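PDB 2WQF: copper induced nitroreductase D from Lactococcus lactis, which binds flavin mononucleotide and is a copper-induced nitroreductase involved in defence against oxidative stress, probably acting as an FMN-dependent oxidoreductase. Local coordinates for residues 9-21 / 178-190. Numbering follows the deposited sequence.
Sequences NRRTIYALGRNVQ and VFGSIEAPAGEKT. With FMN (flavin mononucleotide), chain B.
R11 and K189 meet beside the FMN phosphate, a worked example of how two loops far apart in sequence can share one anion. The R11 guanidinium is sandwiched, with the CB of A186 centred over one face and the CE of K189 offset toward the rim of the opposite one. At its edge NE donates to O3P of FMN (2.8 Å), while NH2 reaches the backbone O of G187 (2.8 Å) from above that carbonyl's plane. Bends at chi2 and chi3 (-66° and -56°) curl the chain back to place both donors. K189 NZ donates to FMN O1P (2.7 Å), shared with R10 NH2; T12 N joins R11 NE on O3P, and T12 OG1 goes to O2P, which R10 NH1 also holds. With an alanine at R11, O3P would probably keep only T12 N of its two donors here, G187 O would lose its guanidinium partner, and a gap would open between A186 and K189.

The strand end is tightly packed. There G17 and S181 form an antiparallel hydrogen-bonded pair, G17 N to S181 O and S181 N to G17 O, both 2.9 Å. S181 OG accepts from N19 N (3.1 Å) and donates to E183 OE2 (2.7 Å), on the anti lone pair. L16 lays CD1 against V178 CG1 (4.0 Å) in the buried interior. E183 N still bonds A15 O directly, but beyond it waters bridge A15 N to A184 O and T12 O to G187 N, and on the solvent side another joins N19 ND2 to E183 OE2. R10 and K189 also pack on P38 and N42 of the second subunit, placing this basic phosphate site near the dimer interface, as in FMN-dependent nitroreductases.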
loop_
_atom_site.group_PDB
_atom_site.type_symbol
_atom_site.label_atom_id
_atom_site.label_comp_id
_atom_site.label_asym_id
_atom_site.label_seq_id
_atom_site.Cartn_x
_atom_site.Cartn_y
_atom_site.Cartn_z
ATOM N N ASN A 9 14.805 5.976 3.333
ATOM C CA ASN A 9 15.402 5.519 4.582
ATOM C C ASN A 9 14.783 4.225 5.135
ATOM O O ASN A 9 15.409 3.523 5.928
ATOM C CB ASN A 9 15.316 6.635 5.627
ATOM C CG ASN A 9 16.055 6.299 6.902
ATOM O OD1 ASN A 9 17.262 6.027 6.885
ATOM N ND2 ASN A 9 15.335 6.303 8.015
ATOM N N ARG A 10 13.561 3.919 4.714
ATOM C CA ARG A 10 12.890 2.677 5.089
ATOM C C ARG A 10 13.528 1.536 4.305
ATOM O O ARG A 10 13.576 1.574 3.068
ATOM C CB ARG A 10 11.397 2.717 4.782
ATOM C CG ARG A 10 10.661 1.436 5.175
ATOM C CD ARG A 10 9.612 1.016 4.193
ATOM N NE ARG A 10 10.195 0.926 2.875
ATOM C CZ ARG A 10 10.960 -0.073 2.427
ATOM N NH1 ARG A 10 11.142 -1.181 3.137
ATOM N NH2 ARG A 10 11.497 0.022 1.220
ATOM N N ARG A 11 14.046 0.547 5.028
ATOM C CA ARG A 11 14.645 -0.637 4.436
ATOM C C ARG A 11 14.288 -1.883 5.238
ATOM O O ARG A 11 13.892 -1.810 6.405
ATOM C CB ARG A 11 16.163 -0.516 4.367
ATOM C CG ARG A 11 16.670 0.619 3.475
ATOM C CD ARG A 11 16.349 0.422 2.002
ATOM N NE ARG A 11 16.859 -0.851 1.498
ATOM C CZ ARG A 11 18.129 -1.080 1.190
ATOM N NH1 ARG A 11 19.030 -0.101 1.248
ATOM N NH2 ARG A 11 18.481 -2.268 0.770
ATOM N N THR A 12 14.453 -3.030 4.593
ATOM C CA THR A 12 14.383 -4.319 5.266
ATOM C C THR A 12 15.641 -4.515 6.110
ATOM O O THR A 12 16.770 -4.534 5.606
ATOM C CB THR A 12 14.224 -5.456 4.248
ATOM O OG1 THR A 12 12.919 -5.395 3.670
ATOM C CG2 THR A 12 14.410 -6.813 4.900
ATOM N N ILE A 13 15.428 -4.621 7.412
ATOM C CA ILE A 13 16.489 -4.889 8.367
ATOM C C ILE A 13 16.197 -6.190 9.074
ATOM O O ILE A 13 15.212 -6.302 9.797
ATOM C CB ILE A 13 16.574 -3.761 9.433
ATOM C CG1 ILE A 13 16.736 -2.380 8.784
ATOM C CG2 ILE A 13 17.652 -4.050 10.474
ATOM C CD1 ILE A 13 18.021 -2.183 8.009
ATOM N N TYR A 14 17.064 -7.164 8.867
ATOM C CA TYR A 14 16.897 -8.475 9.484
ATOM C C TYR A 14 17.562 -8.572 10.856
ATOM O O TYR A 14 17.105 -9.346 11.701
ATOM C CB TYR A 14 17.432 -9.584 8.563
ATOM C CG TYR A 14 16.544 -9.785 7.343
ATOM C CD1 TYR A 14 15.193 -10.137 7.494
ATOM C CD2 TYR A 14 17.030 -9.571 6.054
ATOM C CE1 TYR A 14 14.380 -10.322 6.399
ATOM C CE2 TYR A 14 16.220 -9.756 4.937
ATOM C CZ TYR A 14 14.898 -10.119 5.111
ATOM O OH TYR A 14 14.095 -10.314 3.990
ATOM N N ALA A 15 18.629 -7.796 11.070
ATOM C CA ALA A 15 19.385 -7.842 12.314
ATOM C C ALA A 15 18.809 -6.809 13.258
ATOM O O ALA A 15 19.153 -5.615 13.191
ATOM C CB ALA A 15 20.879 -7.580 12.062
ATOM N N LEU A 16 17.936 -7.286 14.134
ATOM C CA LEU A 16 17.146 -6.421 15.007
ATOM C C LEU A 16 17.375 -6.766 16.470
ATOM O O LEU A 16 17.550 -7.942 16.836
ATOM C CB LEU A 16 15.648 -6.522 14.662
ATOM C CG LEU A 16 15.233 -5.997 13.291
ATOM C CD1 LEU A 16 13.773 -6.350 13.041
ATOM C CD2 LEU A 16 15.461 -4.484 13.140
ATOM N N GLY A 17 17.350 -5.741 17.314
ATOM C CA GLY A 17 17.496 -5.937 18.744
ATOM C C GLY A 17 16.437 -5.193 19.532
ATOM O O GLY A 17 15.412 -4.738 18.974
ATOM N N ARG A 18 16.696 -5.038 20.833
ATOM C CA ARG A 18 15.700 -4.500 21.747
ATOM C C ARG A 18 16.119 -3.180 22.391
ATOM O O ARG A 18 15.557 -2.767 23.408
ATOM C CB ARG A 18 15.391 -5.547 22.810
ATOM C CG ARG A 18 14.872 -6.802 22.167
ATOM C CD ARG A 18 14.340 -7.809 23.156
ATOM N NE ARG A 18 13.757 -8.954 22.479
ATOM C CZ ARG A 18 13.305 -10.038 23.095
ATOM N NH1 ARG A 18 13.388 -10.131 24.415
ATOM N NH2 ARG A 18 12.783 -11.027 22.391
ATOM N N ASN A 19 17.058 -2.491 21.752
ATOM C CA ASN A 19 17.558 -1.206 22.235
ATOM C C ASN A 19 16.616 -0.085 21.813
ATOM O O ASN A 19 16.949 0.761 20.979
ATOM C CB ASN A 19 18.992 -0.992 21.717
ATOM C CG ASN A 19 19.615 0.293 22.190
ATOM O OD1 ASN A 19 19.293 0.827 23.273
ATOM N ND2 ASN A 19 20.551 0.789 21.389
ATOM N N VAL A 20 15.423 -0.118 22.398
ATOM C CA VAL A 20 14.329 0.791 22.046
ATOM C C VAL A 20 14.063 1.685 23.239
ATOM O O VAL A 20 13.760 1.213 24.335
ATOM C CB VAL A 20 13.048 0.006 21.643
ATOM C CG1 VAL A 20 11.844 0.954 21.442
ATOM C CG2 VAL A 20 13.306 -0.829 20.402
ATOM N N GLN A 21 14.222 2.985 23.030
ATOM C CA GLN A 21 14.243 3.951 24.122
ATOM C C GLN A 21 12.881 4.340 24.668
ATOM O O GLN A 21 12.725 4.533 25.881
ATOM C CB GLN A 21 15.013 5.204 23.702
ATOM C CG GLN A 21 16.475 4.905 23.408
ATOM C CD GLN A 21 17.246 6.149 23.044
ATOM O OE1 GLN A 21 17.200 7.139 23.747
ATOM N NE2 GLN A 21 17.987 6.085 21.949
ATOM N N VAL A 178 8.098 -7.329 11.866
ATOM C CA VAL A 178 9.041 -7.509 12.957
ATOM C C VAL A 178 9.909 -6.258 13.033
ATOM O O VAL A 178 10.415 -5.790 12.015
ATOM C CB VAL A 178 9.919 -8.738 12.700
ATOM C CG1 VAL A 178 10.878 -8.963 13.838
ATOM C CG2 VAL A 178 9.047 -9.967 12.542
ATOM N N PHE A 179 10.038 -5.677 14.229
ATOM C CA PHE A 179 10.715 -4.391 14.379
ATOM C C PHE A 179 11.568 -4.320 15.624
ATOM O O PHE A 179 11.362 -5.042 16.604
ATOM C CB PHE A 179 9.714 -3.228 14.331
ATOM C CG PHE A 179 8.890 -3.067 15.584
ATOM C CD1 PHE A 179 9.283 -2.162 16.554
ATOM C CD2 PHE A 179 7.760 -3.847 15.801
ATOM C CE1 PHE A 179 8.528 -2.000 17.713
ATOM C CE2 PHE A 179 7.007 -3.709 16.976
ATOM C CZ PHE A 179 7.410 -2.791 17.927
ATOM N N GLY A 180 12.568 -3.457 15.569
ATOM C CA GLY A 180 13.463 -3.274 16.699
ATOM C C GLY A 180 14.615 -2.360 16.388
ATOM O O GLY A 180 14.608 -1.652 15.389
ATOM N N SER A 181 15.606 -2.353 17.264
ATOM C CA SER A 181 16.787 -1.560 17.016
ATOM C C SER A 181 17.607 -2.165 15.884
ATOM O O SER A 181 17.670 -3.380 15.731
ATOM C CB SER A 181 17.622 -1.452 18.275
ATOM O OG SER A 181 17.928 -2.729 18.821
ATOM N N ILE A 182 18.221 -1.294 15.086
ATOM C CA ILE A 182 19.029 -1.745 13.961
ATOM C C ILE A 182 20.394 -2.210 14.443
ATOM O O ILE A 182 21.140 -1.444 15.030
ATOM C CB ILE A 182 19.206 -0.616 12.940
ATOM C CG1 ILE A 182 17.836 -0.175 12.423
ATOM C CG2 ILE A 182 20.123 -1.063 11.794
ATOM C CD1 ILE A 182 17.860 1.020 11.444
ATOM N N GLU A 183 20.718 -3.472 14.171
ATOM C CA GLU A 183 21.978 -4.059 14.647
ATOM C C GLU A 183 22.955 -4.361 13.521
ATOM O O GLU A 183 24.118 -4.676 13.768
ATOM C CB GLU A 183 21.690 -5.320 15.474
ATOM C CG GLU A 183 20.755 -5.042 16.666
ATOM C CD GLU A 183 21.316 -4.036 17.660
ATOM O OE1 GLU A 183 22.560 -3.954 17.808
ATOM O OE2 GLU A 183 20.508 -3.358 18.339
ATOM N N ALA A 184 22.484 -4.266 12.287
ATOM C CA ALA A 184 23.351 -4.323 11.112
ATOM C C ALA A 184 22.621 -3.616 9.973
ATOM O O ALA A 184 21.408 -3.638 9.917
ATOM C CB ALA A 184 23.684 -5.768 10.711
ATOM N N PRO A 185 23.373 -3.028 9.045
ATOM C CA PRO A 185 22.802 -2.257 7.946
ATOM C C PRO A 185 22.032 -3.129 6.962
ATOM O O PRO A 185 22.272 -4.326 6.854
ATOM C CB PRO A 185 24.033 -1.643 7.263
ATOM C CG PRO A 185 25.160 -1.853 8.165
ATOM C CD PRO A 185 24.842 -3.029 9.020
ATOM N N ALA A 186 21.108 -2.509 6.240
ATOM C CA ALA A 186 20.433 -3.155 5.127
ATOM C C ALA A 186 21.430 -3.638 4.089
ATOM O O ALA A 186 22.524 -3.079 3.922
ATOM C CB ALA A 186 19.455 -2.183 4.461
ATOM N N GLY A 187 21.033 -4.664 3.355
ATOM C CA GLY A 187 21.828 -5.118 2.233
ATOM C C GLY A 187 21.743 -4.229 1.001
ATOM O O GLY A 187 21.132 -3.167 0.981
ATOM N N GLU A 188 22.371 -4.687 -0.068
ATOM C CA GLU A 188 22.343 -3.976 -1.326
ATOM C C GLU A 188 21.004 -4.199 -2.003
ATOM O O GLU A 188 20.349 -5.223 -1.785
ATOM C CB GLU A 188 23.476 -4.482 -2.199
ATOM C CG GLU A 188 24.834 -4.136 -1.657
ATOM C CD GLU A 188 25.932 -4.897 -2.368
ATOM O OE1 GLU A 188 25.653 -5.510 -3.425
ATOM O OE2 GLU A 188 27.071 -4.867 -1.874
ATOM N N LYS A 189 20.595 -3.236 -2.812
ATOM C CA LYS A 189 19.333 -3.314 -3.540
ATOM C C LYS A 189 19.489 -2.651 -4.889
ATOM O O LYS A 189 20.067 -1.579 -5.003
ATOM C CB LYS A 189 18.209 -2.632 -2.736
ATOM C CG LYS A 189 16.855 -2.706 -3.397
ATOM C CD LYS A 189 15.709 -2.204 -2.505
ATOM C CE LYS A 189 15.832 -0.754 -2.182
ATOM N NZ LYS A 189 14.524 -0.244 -1.669
ATOM N N THR A 190 18.975 -3.305 -5.909
ATOM C CA THR A 190 18.979 -2.773 -7.270
ATOM C C THR A 190 17.588 -2.230 -7.630
ATOM O O THR A 190 16.602 -2.456 -6.929
ATOM C CB THR A 190 19.368 -3.853 -8.283
ATOM O OG1 THR A 190 18.400 -4.909 -8.267
ATOM C CG2 THR A 190 20.760 -4.417 -7.974
HETATM N N1 FMN B . 10.557 -9.846 3.060
HETATM C C2 FMN B . 10.725 -11.076 3.846
HETATM O O2 FMN B . 11.773 -11.294 4.411
HETATM N N3 FMN B . 9.657 -12.031 3.857
HETATM C C4 FMN B . 8.461 -11.829 3.194
HETATM O O4 FMN B . 7.571 -12.623 3.324
HETATM C C4A FMN B . 8.302 -10.612 2.390
HETATM N N5 FMN B . 7.243 -10.353 1.699
HETATM C C5A FMN B . 7.014 -8.946 1.235
HETATM C C6 FMN B . 5.642 -8.560 0.772
HETATM C C7 FMN B . 5.354 -7.314 0.413
HETATM C C7M FMN B . 3.960 -6.991 -0.078
HETATM C C8 FMN B . 6.442 -6.266 0.504
HETATM C C8M FMN B . 6.118 -4.821 0.167
HETATM C C9 FMN B . 7.681 -6.595 0.888
HETATM C C9A FMN B . 8.000 -8.013 1.289
HETATM N N10 FMN B . 9.307 -8.427 1.693
HETATM C C10 FMN B . 9.434 -9.633 2.385
HETATM C "C1'" FMN B . 10.426 -7.496 1.702
HETATM C "C2'" FMN B . 10.887 -7.188 0.280
HETATM O "O2'" FMN B . 11.595 -8.292 -0.222
HETATM C "C3'" FMN B . 11.735 -5.915 0.332
HETATM O "O3'" FMN B . 10.834 -4.883 0.687
HETATM C "C4'" FMN B . 12.345 -5.604 -1.046
HETATM O "O4'" FMN B . 13.338 -6.567 -1.368
HETATM C "C5'" FMN B . 12.957 -4.206 -1.104
HETATM O "O5'" FMN B . 13.947 -4.098 -0.090
HETATM P P FMN B . 13.803 -2.958 1.068
HETATM O O1P FMN B . 13.622 -1.638 0.435
HETATM O O2P FMN B . 12.562 -3.335 1.964
HETATM O O3P FMN B . 15.153 -3.051 1.903
HETATM O O HOH W 1 21.651 -0.148 -0.399
HETATM O O HOH W 2 18.028 -5.416 3.330
HETATM O O HOH W 3 20.206 -6.093 9.018
HETATM O O HOH W 4 21.246 -0.822 18.998
#